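Local coordinates for aldose-aldose oxidoreductase (Caulobacter crescentus, PDB 5A04), which probably oxidises one aldose sugar while reducing another, using a tightly held NADP cofactor that is reduced and reoxidised within the same active site, at residues A[192-197]-A[229-234]. Sequence-based numbering, arbitrary orientation.
Sequences NAARYL and LLFPSG
Ala-194 is the helix residue on which the whole apolar contact turns: its CB lies 3.9 Å from CD1 of Leu-229 and 4.1 Å from CZ of Phe-231. A methyl group suits this place because it lets two larger side chains close on one point of the helix. Leu-229 brings up a single branch, while Phe-231 reaches across with the far end of its ring. CB already points at the helix in both; with CG anti to the carbonyl carbon (chi1 -53° and -64°), CD1 of Leu-229 and CZ of Phe-231 come to the Ala-194 methyl. The ring also meets the backbone, with CZ 3.9 Å from O of Ala-194; that oxygen also accepts a hydrogen bond from Thr-198 OG1.

The contact packs helix 182-198 against the end of strand 224-230, a member of the mixed sheet of the C-terminal alpha/beta domain. Leu-229 also touches Leu-191 and Val-323, so its side chain meets both this helix and helix 314-333.

Charged groups lie beside the apolar patch. Arg-195 makes salt bridges through NE to Glu-201, NH1 to Asp-320 and NH2 to Asp-316, carboxylates that probably offset its buried charge. Beyond Phe-231 the chain reverses in a type I beta turn, closed by Gly-234 N to Phe-231 O at 2.9 Å. Pro-232, whose ring restricts phi, suits the turn's second position, and Gly-234 accepts a positive phi of 101°; its O accepts a hydrogen bond from Ser-210 OG of the second subunit.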
# COMPACT_ATOMS: atom_id res chain seq x y z
N ASN A 192 -3.03 5.38 12.88
CA ASN A 192 -4.16 6.13 13.42
C ASN A 192 -5.27 6.19 12.37
O ASN A 192 -6.45 6.00 12.69
CB ASN A 192 -3.72 7.53 13.88
CG ASN A 192 -4.72 8.21 14.80
OD1 ASN A 192 -5.47 9.09 14.38
ND2 ASN A 192 -4.74 7.81 16.06
N ALA A 193 -4.90 6.41 11.11
CA ALA A 193 -5.90 6.42 10.03
C ALA A 193 -6.56 5.06 9.82
O ALA A 193 -7.77 4.98 9.61
CB ALA A 193 -5.28 6.90 8.71
N ALA A 194 -5.78 3.99 9.85
CA ALA A 194 -6.38 2.66 9.68
C ALA A 194 -7.45 2.44 10.75
O ALA A 194 -8.53 1.91 10.47
CB ALA A 194 -5.32 1.57 9.74
N ARG A 195 -7.16 2.90 11.96
CA ARG A 195 -8.10 2.79 13.07
C ARG A 195 -9.33 3.68 12.89
O ARG A 195 -10.44 3.21 13.10
CB ARG A 195 -7.39 3.11 14.40
CG ARG A 195 -6.41 1.99 14.85
CD ARG A 195 -5.62 2.36 16.13
NE ARG A 195 -6.57 2.68 17.18
CZ ARG A 195 -6.80 3.90 17.66
NH1 ARG A 195 -6.05 4.92 17.25
NH2 ARG A 195 -7.76 4.09 18.56
N TYR A 196 -9.15 4.95 12.51
CA TYR A 196 -10.35 5.79 12.43
C TYR A 196 -11.14 5.58 11.14
O TYR A 196 -12.34 5.86 11.11
CB TYR A 196 -10.06 7.30 12.65
CG TYR A 196 -9.12 8.07 11.73
CD1 TYR A 196 -9.44 8.34 10.40
CD2 TYR A 196 -7.96 8.65 12.25
CE1 TYR A 196 -8.59 9.11 9.59
CE2 TYR A 196 -7.10 9.40 11.45
CZ TYR A 196 -7.42 9.63 10.13
OH TYR A 196 -6.56 10.39 9.36
N LEU A 197 -10.52 5.04 10.11
CA LEU A 197 -11.28 4.73 8.89
C LEU A 197 -12.11 3.46 9.09
O LEU A 197 -13.28 3.40 8.68
CB LEU A 197 -10.34 4.59 7.69
CG LEU A 197 -9.65 5.89 7.28
CD1 LEU A 197 -8.54 5.61 6.30
CD2 LEU A 197 -10.65 6.91 6.67
N LEU A 229 -2.35 -4.91 9.28
CA LEU A 229 -3.32 -5.05 10.35
C LEU A 229 -4.52 -5.85 9.88
O LEU A 229 -5.00 -5.66 8.76
CB LEU A 229 -3.79 -3.68 10.85
CG LEU A 229 -2.72 -2.66 11.25
CD1 LEU A 229 -3.35 -1.30 11.54
CD2 LEU A 229 -1.94 -3.14 12.47
N LEU A 230 -5.01 -6.73 10.75
CA LEU A 230 -6.30 -7.39 10.52
C LEU A 230 -7.27 -6.94 11.60
O LEU A 230 -6.88 -6.84 12.77
CB LEU A 230 -6.13 -8.91 10.54
CG LEU A 230 -7.39 -9.76 10.37
CD1 LEU A 230 -8.00 -9.61 8.97
CD2 LEU A 230 -7.05 -11.23 10.65
N PHE A 231 -8.52 -6.67 11.22
CA PHE A 231 -9.53 -6.20 12.16
C PHE A 231 -10.65 -7.25 12.34
O PHE A 231 -10.81 -8.11 11.48
CB PHE A 231 -10.13 -4.87 11.66
CG PHE A 231 -9.13 -3.74 11.60
CD1 PHE A 231 -8.37 -3.53 10.46
CD2 PHE A 231 -8.96 -2.89 12.68
CE1 PHE A 231 -7.45 -2.47 10.41
CE2 PHE A 231 -8.05 -1.84 12.64
CZ PHE A 231 -7.29 -1.63 11.50
N PRO A 232 -11.43 -7.16 13.43
CA PRO A 232 -12.45 -8.19 13.68
C PRO A 232 -13.46 -8.37 12.55
O PRO A 232 -13.92 -9.49 12.31
CB PRO A 232 -13.15 -7.68 14.95
CG PRO A 232 -12.07 -6.94 15.67
CD PRO A 232 -11.31 -6.23 14.57
N SER A 233 -13.80 -7.29 11.86
CA SER A 233 -14.78 -7.35 10.78
C SER A 233 -14.25 -8.09 9.56
O SER A 233 -15.01 -8.41 8.63
CB SER A 233 -15.19 -5.94 10.35
OG SER A 233 -14.11 -5.33 9.68
N GLY A 234 -12.94 -8.30 9.53
CA GLY A 234 -12.28 -8.86 8.37
C GLY A 234 -11.58 -7.80 7.54
O GLY A 234 -10.84 -8.13 6.61